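Local structure of abhydrolase domain-containing protein (Exiguobacterium antarcticum, 5H3H) at residues Ile78-Val81 and Ile82-Lys86; Val142-Leu145 and Ile146-Thr149; Glu233-Ala236 and Gly237-Leu240; Leu252-Arg255 and Glu256-Thr259. The protein probably hydrolyses carboxylic esters, and may also act as a perhydrolase, as a serine esterase of the alpha/beta hydrolase fold. All coordinates share one frame; numbering follows the deposited sequence.

Contact 1: Ile78-Val81 and Ile82-Lys86; sequences INEV and IQQLK
The side-chain amides of N79 and Q83, one helical turn apart, meet with their planes turned 59° against each other, so they neither stack nor lie flat together. ND2 of N79 approaches OE1 of Q83 at 3.4 Å, and CD of Q83 sits 3.7 Å from OD1 of N79. The carboxylate of E80 stands almost square to the Q83 amide, at 83° between planes. With CG of N79 anti to the backbone N (chi1 -180°), the asparagine amide crosses the extended glutamine at an angle, and beyond it N79 packs on Y105 and H109 of helix 97-109. An alanine here would be likely to leave the Q83 amide without its neighbour and open a gap against Y105.

Helix 71-85 is one of those flanking the central sheet of the alpha/beta hydrolase fold; the face it turns to strand 50-54 carries I78 and V81, both resting on V54, while I82 and the buried amide of N79 face helix 97-109. CG2 of I78 touches CD1 of I82 at 4.0 Å, and CG1 of V81 lies alongside CD1 of L85. Beneath the side chains, I82 N bonds to I78 O at 3.1 Å, and L85 N to V81 O. At the C-terminal end of the helix, K86, at positive phi, closes a Schellman motif, and its NZ curls back to Q83 O at 2.6 Å, arriving from above the carbonyl plane.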
ATOM      1  N   ILE B  78      13.883   0.864  -0.185  1.00 20.26           N
ATOM      2  CA  ILE B  78      13.631  -0.438  -0.818  1.00 21.65           C
ATOM      3  C   ILE B  78      12.668  -0.284  -2.028  1.00 21.09           C
ATOM      4  O   ILE B  78      12.894  -0.922  -3.033  1.00 19.68           O
ATOM      5  CB  ILE B  78      13.097  -1.478   0.152  1.00 22.24           C
ATOM      6  CG1 ILE B  78      14.127  -1.658   1.311  1.00 22.51           C
ATOM      7  CG2 ILE B  78      12.789  -2.791  -0.562  1.00 23.87           C
ATOM      8  CD1 ILE B  78      15.578  -1.756   0.904  1.00 23.60           C
ATOM      9  N   ASN B  79      11.669   0.566  -1.891  1.00 22.90           N
ATOM     10  CA  ASN B  79      10.735   0.843  -2.997  1.00 24.01           C
ATOM     11  C   ASN B  79      11.485   1.338  -4.182  1.00 23.74           C
ATOM     12  O   ASN B  79      11.303   0.828  -5.272  1.00 26.45           O
ATOM     13  CB  ASN B  79       9.644   1.829  -2.605  1.00 25.57           C
ATOM     14  CG  ASN B  79       8.661   2.111  -3.756  1.00 28.75           C
ATOM     15  OD1 ASN B  79       7.927   1.214  -4.228  1.00 27.38           O
ATOM     16  ND2 ASN B  79       8.673   3.346  -4.234  1.00 28.91           N
ATOM     17  N   GLU B  80      12.418   2.262  -3.964  1.00 22.05           N
ATOM     18  CA  GLU B  80      13.277   2.695  -5.040  1.00 22.79           C
ATOM     19  C   GLU B  80      14.109   1.585  -5.681  1.00 21.39           C
ATOM     20  O   GLU B  80      14.199   1.511  -6.885  1.00 21.51           O
ATOM     21  CB  GLU B  80      14.143   3.904  -4.623  1.00 25.50           C
ATOM     22  CG  GLU B  80      13.294   5.086  -4.208  1.00 27.55           C
ATOM     23  CD  GLU B  80      12.361   5.534  -5.329  1.00 33.25           C
ATOM     24  OE1 GLU B  80      12.846   5.561  -6.509  1.00 33.20           O
ATOM     25  OE2 GLU B  80      11.189   5.857  -5.002  1.00 38.36           O
ATOM     26  N   VAL B  81      14.684   0.694  -4.896  1.00 21.13           N
ATOM     27  CA  VAL B  81      15.472  -0.374  -5.453  1.00 21.24           C
ATOM     28  C   VAL B  81      14.633  -1.188  -6.441  1.00 22.58           C
ATOM     29  O   VAL B  81      15.039  -1.410  -7.581  1.00 23.70           O
ATOM     30  CB  VAL B  81      16.035  -1.345  -4.345  1.00 22.92           C
ATOM     31  CG1 VAL B  81      16.554  -2.612  -4.973  1.00 20.03           C
ATOM     32  CG2 VAL B  81      17.146  -0.671  -3.506  1.00 25.13           C
ATOM     33  N   ILE B  82      13.479  -1.625  -5.977  1.00 21.83           N
ATOM     34  CA  ILE B  82      12.581  -2.503  -6.742  1.00 25.79           C
ATOM     35  C   ILE B  82      12.032  -1.750  -7.987  1.00 28.10           C
ATOM     36  O   ILE B  82      12.093  -2.300  -9.085  1.00 28.70           O
ATOM     37  CB  ILE B  82      11.478  -3.044  -5.802  1.00 25.94           C
ATOM     38  CG1 ILE B  82      12.075  -4.207  -4.976  1.00 27.51           C
ATOM     39  CG2 ILE B  82      10.227  -3.523  -6.528  1.00 28.52           C
ATOM     40  CD1 ILE B  82      11.235  -4.636  -3.797  1.00 28.80           C
ATOM     41  N   GLN B  83      11.555  -0.509  -7.793  1.00 29.48           N
ATOM     42  CA  GLN B  83      10.975   0.309  -8.895  1.00 30.62           C
ATOM     43  C   GLN B  83      12.012   0.632  -9.950  1.00 32.45           C
ATOM     44  O   GLN B  83      11.777   0.370 -11.135  1.00 35.49           O
ATOM     45  CB  GLN B  83      10.336   1.607  -8.371  1.00 32.51           C
ATOM     46  CG  GLN B  83       8.947   1.389  -7.818  1.00 40.43           C
ATOM     47  CD  GLN B  83       8.165   2.675  -7.615  1.00 48.92           C
ATOM     48  OE1 GLN B  83       8.718   3.784  -7.642  1.00 50.85           O
ATOM     49  NE2 GLN B  83       6.858   2.528  -7.405  1.00 52.82           N
ATOM     50  N   GLN B  84      13.177   1.139  -9.548  1.00 27.31           N
ATOM     51  CA  GLN B  84      14.288   1.450 -10.528  1.00 26.96           C
ATOM     52  C   GLN B  84      14.958   0.250 -11.181  1.00 27.67           C
ATOM     53  O   GLN B  84      15.447   0.350 -12.303  1.00 30.99           O
ATOM     54  CB  GLN B  84      15.366   2.319  -9.888  1.00 26.66           C
ATOM     55  CG  GLN B  84      14.776   3.645  -9.491  1.00 25.38           C
ATOM     56  CD  GLN B  84      15.695   4.520  -8.691  1.00 25.12           C
ATOM     57  OE1 GLN B  84      15.228   5.185  -7.768  1.00 27.78           O
ATOM     58  NE2 GLN B  84      16.979   4.577  -9.062  1.00 25.15           N
ATOM     59  N   LEU B  85      15.022  -0.901 -10.510  1.00 27.44           N
ATOM     60  CA  LEU B  85      15.528  -2.106 -11.177  1.00 26.90           C
ATOM     61  C   LEU B  85      14.364  -2.870 -11.856  1.00 25.71           C
ATOM     62  O   LEU B  85      14.600  -3.898 -12.490  1.00 25.34           O
ATOM     63  CB  LEU B  85      16.228  -3.040 -10.190  1.00 30.92           C
ATOM     64  CG  LEU B  85      17.532  -2.552  -9.534  1.00 31.02           C
ATOM     65  CD1 LEU B  85      17.994  -3.640  -8.567  1.00 29.08           C
ATOM     66  CD2 LEU B  85      18.622  -2.266 -10.563  1.00 30.66           C
ATOM     67  N   LYS B  86      13.130  -2.390 -11.699  1.00 26.32           N
ATOM     68  CA  LYS B  86      11.952  -2.907 -12.437  1.00 31.99           C
ATOM     69  C   LYS B  86      11.748  -4.404 -12.187  1.00 31.39           C
ATOM     70  O   LYS B  86      11.634  -5.205 -13.108  1.00 29.03           O
ATOM     71  CB  LYS B  86      12.074  -2.573 -13.940  1.00 37.90           C
ATOM     72  CG  LYS B  86      11.918  -1.077 -14.254  1.00 42.53           C
ATOM     73  CD  LYS B  86      10.459  -0.712 -14.559  1.00 46.26           C
ATOM     74  CE  LYS B  86      10.150   0.754 -14.308  1.00 50.27           C
ATOM     75  NZ  LYS B  86       9.880   1.024 -12.856  1.00 49.50           N
TER

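Contact 2: Val142-Leu145 and Ile146-Thr149; sequences VDAL and IEDT
I146 folds its longer branch back over the peptide carbonyl of V142, in helix 139-149, part of the cap inserted between strands 114-120 and 211-217 of the alpha/beta hydrolase fold. CG1 lies anti to its own carbonyl carbon (chi1 -67°), and this sends the branch back along the helix until CG1 is 3.3 Å from V142 O. CD1 continues the same way and comes to 4.0 Å from OD1 of D143, the two side chains running side by side in the same direction. Isoleucine suits this place: its longer branch covers the V142 carbonyl while the side chain still presents hydrocarbon to A193 and I194 of helix 186-198. A glycine in its place would probably open a gap against that helix and uncover the V142 carbonyl.

D143 holds its carboxylate at the side of the helix, where OD1 forms a salt bridge with NH2 of R197 and so ties the same two cap helices together by charge. V142 reaches F127, a residue of the ligand pocket, and L145 packs on M156 of helix 153-164; the L145 side chain lies about 7 Å from the bound ethaneperoxoic acid. The helix itself runs on regular backbone bonds, I146 N to V142 O at 2.9 Å and E147 N to D143 O likewise.

E147 has an unusual rotamer: its chi1 of 113° is far from a staggered value, at an exposed site touched by a crystal neighbour. Its bent chain doubles back over A144, where OE1 faces A144 O as acceptor against acceptor, not as a hydrogen bond, and lies 3.4 Å from A144 CA.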
ATOM      1  N   VAL B 142      18.935  -0.645  24.679  1.00 29.58           N
ATOM      2  CA  VAL B 142      19.396  -0.202  23.354  1.00 30.44           C
ATOM      3  C   VAL B 142      20.117   1.143  23.442  1.00 29.76           C
ATOM      4  O   VAL B 142      21.111   1.395  22.730  1.00 27.15           O
ATOM      5  CB  VAL B 142      18.257  -0.184  22.286  1.00 30.71           C
ATOM      6  CG1 VAL B 142      17.685  -1.581  22.027  1.00 28.00           C
ATOM      7  CG2 VAL B 142      17.124   0.700  22.715  1.00 33.43           C
ATOM      8  N   ASP B 143      19.621   2.023  24.307  1.00 31.30           N
ATOM      9  CA  ASP B 143      20.381   3.225  24.685  1.00 34.16           C
ATOM     10  C   ASP B 143      21.795   2.901  25.176  1.00 29.66           C
ATOM     11  O   ASP B 143      22.721   3.587  24.789  1.00 32.08           O
ATOM     12  CB  ASP B 143      19.640   4.064  25.732  1.00 38.17           C
ATOM     13  CG  ASP B 143      18.423   4.797  25.156  1.00 44.52           C
ATOM     14  OD1 ASP B 143      18.461   5.259  23.981  1.00 45.68           O
ATOM     15  OD2 ASP B 143      17.424   4.943  25.901  1.00 44.64           O
ATOM     16  N   ALA B 144      21.941   1.820  25.935  1.00 28.71           N
ATOM     17  CA  ALA B 144      23.250   1.321  26.359  1.00 30.86           C
ATOM     18  C   ALA B 144      24.161   0.978  25.172  1.00 34.52           C
ATOM     19  O   ALA B 144      25.334   1.341  25.181  1.00 30.19           O
ATOM     20  CB  ALA B 144      23.119   0.103  27.270  1.00 32.34           C
ATOM     21  N   LEU B 145      23.626   0.286  24.156  1.00 32.03           N
ATOM     22  CA  LEU B 145      24.383   0.046  22.935  1.00 30.52           C
ATOM     23  C   LEU B 145      24.767   1.305  22.175  1.00 30.59           C
ATOM     24  O   LEU B 145      25.902   1.421  21.646  1.00 28.09           O
ATOM     25  CB  LEU B 145      23.610  -0.873  21.988  1.00 33.83           C
ATOM     26  CG  LEU B 145      23.547  -2.347  22.308  1.00 32.48           C
ATOM     27  CD1 LEU B 145      22.708  -3.043  21.261  1.00 34.34           C
ATOM     28  CD2 LEU B 145      24.899  -2.995  22.404  1.00 32.68           C
ATOM     29  N   ILE B 146      23.829   2.237  22.091  1.00 25.86           N
ATOM     30  CA  ILE B 146      24.081   3.506  21.432  1.00 25.84           C
ATOM     31  C   ILE B 146      25.214   4.292  22.142  1.00 25.68           C
ATOM     32  O   ILE B 146      26.127   4.823  21.497  1.00 27.14           O
ATOM     33  CB  ILE B 146      22.803   4.317  21.347  1.00 26.08           C
ATOM     34  CG1 ILE B 146      21.789   3.636  20.386  1.00 26.62           C
ATOM     35  CG2 ILE B 146      23.077   5.733  20.874  1.00 23.74           C
ATOM     36  CD1 ILE B 146      20.367   4.004  20.711  1.00 28.87           C
ATOM     37  N   GLU B 147      25.180   4.261  23.459  1.00 29.65           N
ATOM     38  CA  GLU B 147      26.166   4.963  24.299  1.00 32.92           C
ATOM     39  C   GLU B 147      27.525   4.375  24.059  1.00 27.87           C
ATOM     40  O   GLU B 147      28.466   5.123  23.859  1.00 29.87           O
ATOM     41  CB  GLU B 147      25.800   4.902  25.797  1.00 45.22           C
ATOM     42  CG  GLU B 147      26.709   4.093  26.760  1.00 48.01           C
ATOM     43  CD  GLU B 147      25.897   3.474  27.872  1.00 57.27           C
ATOM     44  OE1 GLU B 147      26.038   2.247  28.054  1.00 57.19           O
ATOM     45  OE2 GLU B 147      25.087   4.202  28.521  1.00 59.53           O
ATOM     46  N   ASP B 148      27.587   3.042  24.045  1.00 27.97           N
ATOM     47  CA  ASP B 148      28.812   2.286  23.747  1.00 30.06           C
ATOM     48  C   ASP B 148      29.340   2.577  22.319  1.00 30.26           C
ATOM     49  O   ASP B 148      30.541   2.784  22.152  1.00 25.74           O
ATOM     50  CB  ASP B 148      28.575   0.801  23.961  1.00 32.01           C
ATOM     51  CG  ASP B 148      28.459   0.430  25.444  1.00 36.86           C
ATOM     52  OD1 ASP B 148      28.816   1.294  26.288  1.00 34.58           O
ATOM     53  OD2 ASP B 148      28.008  -0.705  25.751  1.00 39.49           O
ATOM     54  N   THR B 149      28.464   2.620  21.307  1.00 25.14           N
ATOM     55  CA  THR B 149      28.967   2.988  19.959  1.00 26.28           C
ATOM     56  C   THR B 149      29.563   4.388  19.866  1.00 24.50           C
ATOM     57  O   THR B 149      30.541   4.634  19.081  1.00 23.97           O
ATOM     58  CB  THR B 149      28.079   2.509  18.712  1.00 26.63           C
ATOM     59  OG1 THR B 149      27.969   3.500  17.647  1.00 29.81           O
ATOM     60  CG2 THR B 149      26.839   1.844  19.038  1.00 20.59           C
TER

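Contact 3: Glu233-Ala236 and Gly237-Leu240; sequences ENIA and GSRL
S238 grips the carbonyl oxygen of I235 twice, through its side chain and through its backbone. OG donates to I235 O at 2.9 Å, and S238 N reaches the same oxygen at 3.3 Å with an N-H...O angle of 153°. Both donors come from one face of the I235 carbonyl plane; the hydroxyl is moderately tilted from that plane, and the amide stands clearly above it. What brings the hydroxyl there is its first torsion, which sets OG between the backbone N and the carbonyl carbon, the crowded position (chi1 63°), pointing back across the turn. Serine suits the site because its hydroxyl sits on a short arm that can reach back to I235 O. Its CB also touches CG2 of I235, at 4.0 Å.

A236 and G237 form the corners of this type II beta turn. A236 takes the polyproline-like angles of the first corner, and its small methyl points away from the turn. G237 takes positive phi (69°), which glycine accepts readily; a CB at this position would sit 2.7 Å from A236 O, a clash, which strongly favours glycine at this corner.

The turn carries the chain from the end of helix 225-234 into strand 239-243, completing a beta-alpha-beta unit with strand 211-217. I235 and S238 both pack on T212 of that neighbouring strand, and R239 begins backbone pairing with T212 and I214. A double grip on one carbonyl implies that the reversal is fixed by short-range polar bonds, which probably help set how the edge strand begins.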
ATOM      1  N   GLU B 233       1.448 -15.734  14.732  1.00 33.86           N
ATOM      2  CA  GLU B 233       0.060 -15.631  15.115  1.00 40.58           C
ATOM      3  C   GLU B 233      -0.655 -14.568  14.287  1.00 40.21           C
ATOM      4  O   GLU B 233      -1.814 -14.771  13.917  1.00 47.05           O
ATOM      5  CB  GLU B 233      -0.116 -15.353  16.620  1.00 44.13           C
ATOM      6  CG  GLU B 233      -0.185 -16.637  17.426  1.00 48.61           C
ATOM      7  CD  GLU B 233      -0.820 -16.443  18.780  1.00 50.68           C
ATOM      8  OE1 GLU B 233      -1.795 -17.168  19.116  1.00 54.58           O
ATOM      9  OE2 GLU B 233      -0.327 -15.554  19.503  1.00 55.70           O
ATOM     10  N   ASN B 234       0.053 -13.490  13.969  1.00 32.58           N
ATOM     11  CA  ASN B 234      -0.538 -12.279  13.418  1.00 33.23           C
ATOM     12  C   ASN B 234      -0.417 -12.066  11.911  1.00 36.22           C
ATOM     13  O   ASN B 234      -1.185 -11.259  11.339  1.00 39.32           O
ATOM     14  CB  ASN B 234      -0.015 -11.038  14.183  1.00 33.82           C
ATOM     15  CG  ASN B 234      -0.541 -10.996  15.615  1.00 40.83           C
ATOM     16  OD1 ASN B 234      -1.729 -10.797  15.824  1.00 40.11           O
ATOM     17  ND2 ASN B 234       0.338 -11.215  16.607  1.00 37.85           N
ATOM     18  N   ILE B 235       0.534 -12.730  11.268  1.00 28.66           N
ATOM     19  CA  ILE B 235       0.650 -12.652   9.809  1.00 30.37           C
ATOM     20  C   ILE B 235      -0.106 -13.865   9.267  1.00 32.27           C
ATOM     21  O   ILE B 235       0.236 -15.025   9.569  1.00 29.65           O
ATOM     22  CB  ILE B 235       2.112 -12.696   9.332  1.00 30.86           C
ATOM     23  CG1 ILE B 235       2.912 -11.495   9.897  1.00 27.64           C
ATOM     24  CG2 ILE B 235       2.184 -12.795   7.801  1.00 30.76           C
ATOM     25  CD1 ILE B 235       4.382 -11.618   9.668  1.00 27.33           C
ATOM     26  N   ALA B 236      -1.112 -13.577   8.437  1.00 36.10           N
ATOM     27  CA  ALA B 236      -1.996 -14.555   7.843  1.00 33.60           C
ATOM     28  C   ALA B 236      -1.319 -15.569   6.957  1.00 32.49           C
ATOM     29  O   ALA B 236      -0.492 -15.256   6.059  1.00 34.95           O
ATOM     30  CB  ALA B 236      -3.077 -13.824   7.067  1.00 33.38           C
ATOM     31  N   GLY B 237      -1.596 -16.819   7.243  1.00 31.63           N
ATOM     32  CA  GLY B 237      -0.993 -17.889   6.508  1.00 33.23           C
ATOM     33  C   GLY B 237       0.503 -18.138   6.668  1.00 32.90           C
ATOM     34  O   GLY B 237       0.968 -19.098   6.114  1.00 29.24           O
ATOM     35  N   SER B 238       1.251 -17.300   7.406  1.00 32.57           N
ATOM     36  CA  SER B 238       2.686 -17.550   7.672  1.00 31.11           C
ATOM     37  C   SER B 238       3.025 -18.984   8.137  1.00 30.08           C
ATOM     38  O   SER B 238       2.307 -19.547   8.961  1.00 32.11           O
ATOM     39  CB  SER B 238       3.227 -16.557   8.708  1.00 33.43           C
ATOM     40  OG  SER B 238       2.602 -16.684   9.984  1.00 30.57           O
ATOM     41  N   ARG B 239       4.101 -19.559   7.604  1.00 29.46           N
ATOM     42  CA  ARG B 239       4.709 -20.794   8.137  1.00 32.72           C
ATOM     43  C   ARG B 239       5.852 -20.447   9.074  1.00 32.80           C
ATOM     44  O   ARG B 239       6.475 -19.410   8.927  1.00 34.50           O
ATOM     45  CB  ARG B 239       5.268 -21.657   7.023  1.00 39.32           C
ATOM     46  CG  ARG B 239       4.245 -21.986   5.935  1.00 49.09           C
ATOM     47  CD  ARG B 239       4.758 -23.003   4.917  1.00 57.56           C
ATOM     48  NE  ARG B 239       3.649 -23.794   4.356  1.00 67.21           N
ATOM     49  CZ  ARG B 239       2.834 -23.414   3.363  1.00 68.34           C
ATOM     50  NH1 ARG B 239       2.987 -22.231   2.765  1.00 70.80           N
ATOM     51  NH2 ARG B 239       1.850 -24.231   2.959  1.00 64.38           N
ATOM     52  N   LEU B 240       6.151 -21.323  10.015  1.00 29.84           N
ATOM     53  CA  LEU B 240       7.261 -21.090  10.953  1.00 30.78           C
ATOM     54  C   LEU B 240       8.223 -22.255  10.904  1.00 31.66           C
ATOM     55  O   LEU B 240       7.813 -23.382  11.167  1.00 28.17           O
ATOM     56  CB  LEU B 240       6.715 -20.976  12.367  1.00 30.52           C
ATOM     57  CG  LEU B 240       7.739 -21.010  13.509  1.00 33.33           C
ATOM     58  CD1 LEU B 240       8.699 -19.826  13.347  1.00 33.13           C
ATOM     59  CD2 LEU B 240       7.053 -21.002  14.871  1.00 35.64           C
TER

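Contact 4: Leu252-Arg255 and Glu256-Thr259; sequences LDER and EKFT
R255 and E256, neighbours at the first turn of helix 255-267, the C-terminal helix of the alpha/beta hydrolase fold, pair their charged ends in a salt bridge. NH2 of R255 meets OE1 of E256 at 2.7 Å; the oxygen lies close to the guanidinium plane but is itself approached from well above the carboxylate plane, the two planes being 84° apart. NE adds a weak bond to the same oxygen. R255 can turn back because its chain bends at chi2 and chi3, which also lays one guanidinium face over E256 N.

E254 occupies the N-cap position, and its carbonyl starts the helix: F258 N bonds to E254 O at 2.8 Å, almost straight. Next, T259 N bonds to R255 O at 2.9 Å. OG1 of T259 is 2.8 Å from that same oxygen and 3.0 Å from E256 O, and its single proton may serve either; a threonine fits, being short enough to fold onto its own helix.

On the other side, E254 and K257 lie alongside, with OE2 of E254 3.4 Å from CD of K257 and a long salt bridge to its NZ. Stronger partners position both ends: OE1 of E254 accepts from S246 OG and E245 N, while K257 NZ donates to V242 O and makes a cation-pi contact with F243. Further back, F258 packs on M250, F251 and Q40. D253 ties helix 250-253 to two loops: its OD2 accepts from N of G247, next to H248 of the ligand pocket, and from N of A166.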
ATOM      1  N   LEU B 252      24.968 -18.830   9.733  1.00 24.33           N
ATOM      2  CA  LEU B 252      26.148 -19.610  10.041  1.00 23.87           C
ATOM      3  C   LEU B 252      25.960 -20.735  11.079  1.00 23.95           C
ATOM      4  O   LEU B 252      26.620 -21.766  10.977  1.00 28.97           O
ATOM      5  CB  LEU B 252      27.231 -18.682  10.576  1.00 25.61           C
ATOM      6  CG  LEU B 252      27.711 -17.505   9.749  1.00 25.83           C
ATOM      7  CD1 LEU B 252      28.833 -16.832  10.530  1.00 28.14           C
ATOM      8  CD2 LEU B 252      28.183 -17.932   8.372  1.00 26.08           C
ATOM      9  N   ASP B 253      25.134 -20.534  12.111  1.00 25.57           N
ATOM     10  CA  ASP B 253      24.899 -21.579  13.118  1.00 26.94           C
ATOM     11  C   ASP B 253      24.348 -22.882  12.457  1.00 25.83           C
ATOM     12  O   ASP B 253      24.788 -23.976  12.834  1.00 27.37           O
ATOM     13  CB  ASP B 253      23.916 -21.121  14.236  1.00 26.81           C
ATOM     14  CG  ASP B 253      24.551 -20.238  15.318  1.00 29.33           C
ATOM     15  OD1 ASP B 253      25.770 -20.257  15.548  1.00 31.18           O
ATOM     16  OD2 ASP B 253      23.788 -19.552  16.018  1.00 28.69           O
ATOM     17  N   GLU B 254      23.428 -22.745  11.486  1.00 25.32           N
ATOM     18  CA  GLU B 254      22.825 -23.858  10.716  1.00 26.51           C
ATOM     19  C   GLU B 254      22.824 -23.493   9.248  1.00 25.43           C
ATOM     20  O   GLU B 254      21.815 -23.500   8.572  1.00 25.55           O
ATOM     21  CB  GLU B 254      21.385 -24.220  11.192  1.00 28.92           C
ATOM     22  CG  GLU B 254      21.329 -24.977  12.550  1.00 30.70           C
ATOM     23  CD  GLU B 254      19.903 -25.285  13.101  1.00 29.74           C
ATOM     24  OE1 GLU B 254      19.399 -24.532  14.012  1.00 30.53           O
ATOM     25  OE2 GLU B 254      19.271 -26.260  12.624  1.00 31.86           O
ATOM     26  N   ARG B 255      24.016 -23.186   8.775  1.00 25.90           N
ATOM     27  CA  ARG B 255      24.212 -22.739   7.436  1.00 28.50           C
ATOM     28  C   ARG B 255      23.450 -23.533   6.386  1.00 24.86           C
ATOM     29  O   ARG B 255      22.706 -22.965   5.588  1.00 25.24           O
ATOM     30  CB  ARG B 255      25.695 -22.729   7.076  1.00 30.80           C
ATOM     31  CG  ARG B 255      25.897 -21.914   5.791  1.00 34.81           C
ATOM     32  CD  ARG B 255      26.885 -22.398   4.757  1.00 39.67           C
ATOM     33  NE  ARG B 255      26.849 -23.839   4.503  1.00 41.88           N
ATOM     34  CZ  ARG B 255      27.635 -24.689   5.132  1.00 38.32           C
ATOM     35  NH1 ARG B 255      28.466 -24.245   6.068  1.00 40.51           N
ATOM     36  NH2 ARG B 255      27.546 -25.987   4.878  1.00 37.13           N
ATOM     37  N   GLU B 256      23.696 -24.837   6.349  1.00 26.61           N
ATOM     38  CA  GLU B 256      23.083 -25.714   5.365  1.00 28.03           C
ATOM     39  C   GLU B 256      21.565 -25.751   5.427  1.00 26.42           C
ATOM     40  O   GLU B 256      20.873 -25.602   4.372  1.00 27.10           O
ATOM     41  CB  GLU B 256      23.664 -27.121   5.505  1.00 32.54           C
ATOM     42  CG  GLU B 256      23.594 -27.933   4.225  1.00 40.65           C
ATOM     43  CD  GLU B 256      24.788 -27.696   3.318  1.00 50.99           C
ATOM     44  OE1 GLU B 256      25.375 -26.587   3.358  1.00 59.20           O
ATOM     45  OE2 GLU B 256      25.147 -28.615   2.546  1.00 61.00           O
ATOM     46  N   LYS B 257      21.018 -25.882   6.643  1.00 25.46           N
ATOM     47  CA  LYS B 257      19.564 -25.890   6.803  1.00 27.63           C
ATOM     48  C   LYS B 257      18.936 -24.523   6.419  1.00 26.71           C
ATOM     49  O   LYS B 257      17.914 -24.423   5.701  1.00 24.81           O
ATOM     50  CB  LYS B 257      19.189 -26.282   8.224  1.00 31.01           C
ATOM     51  CG  LYS B 257      17.698 -26.535   8.384  1.00 33.60           C
ATOM     52  CD  LYS B 257      17.343 -26.702   9.856  1.00 35.10           C
ATOM     53  CE  LYS B 257      15.867 -26.537  10.071  1.00 35.61           C
ATOM     54  NZ  LYS B 257      15.510 -26.687  11.512  1.00 37.95           N
ATOM     55  N   PHE B 258      19.575 -23.461   6.870  1.00 27.40           N
ATOM     56  CA  PHE B 258      19.083 -22.122   6.544  1.00 26.05           C
ATOM     57  C   PHE B 258      19.063 -21.947   5.026  1.00 25.33           C
ATOM     58  O   PHE B 258      18.022 -21.583   4.476  1.00 25.58           O
ATOM     59  CB  PHE B 258      19.936 -21.042   7.225  1.00 23.73           C
ATOM     60  CG  PHE B 258      19.405 -19.650   7.015  1.00 25.87           C
ATOM     61  CD1 PHE B 258      18.423 -19.137   7.820  1.00 26.07           C
ATOM     62  CD2 PHE B 258      19.880 -18.863   6.002  1.00 26.13           C
ATOM     63  CE1 PHE B 258      17.902 -17.872   7.624  1.00 26.21           C
ATOM     64  CE2 PHE B 258      19.384 -17.599   5.819  1.00 27.31           C
ATOM     65  CZ  PHE B 258      18.394 -17.102   6.623  1.00 27.40           C
ATOM     66  N   THR B 259      20.198 -22.212   4.357  1.00 25.14           N
ATOM     67  CA  THR B 259      20.286 -22.078   2.900  1.00 26.52           C
ATOM     68  C   THR B 259      19.305 -22.967   2.148  1.00 27.53           C
ATOM     69  O   THR B 259      18.615 -22.536   1.264  1.00 24.99           O
ATOM     70  CB  THR B 259      21.749 -22.271   2.337  1.00 28.02           C
ATOM     71  OG1 THR B 259      22.348 -23.483   2.822  1.00 43.15           O
ATOM     72  CG2 THR B 259      22.608 -21.256   2.809  1.00 28.22           C
TER

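How the contacts relate
All four contacts are local, partly buried and off the core of the chain, their centres 16 to 20 Å from its centre. Contacts 1 and 2 lie within single helices, the first against the central sheet, the second in the cap, nearest the bound ligand; in both, apolar residues make most of the inward packing, though N79 and T149 are also buried. Contacts 3 and 4 sit at junctions and rely on specific polar bonds: in contact 3 buried I235 and S238 are bridged by exposed A236 and G237, whereas contact 4 combines first-turn helix bonds and ion pairs round buried E254, F258 and T259. These two are closest, nearest atoms about 8 Å apart, and strand 239-243 leads from one toward the other.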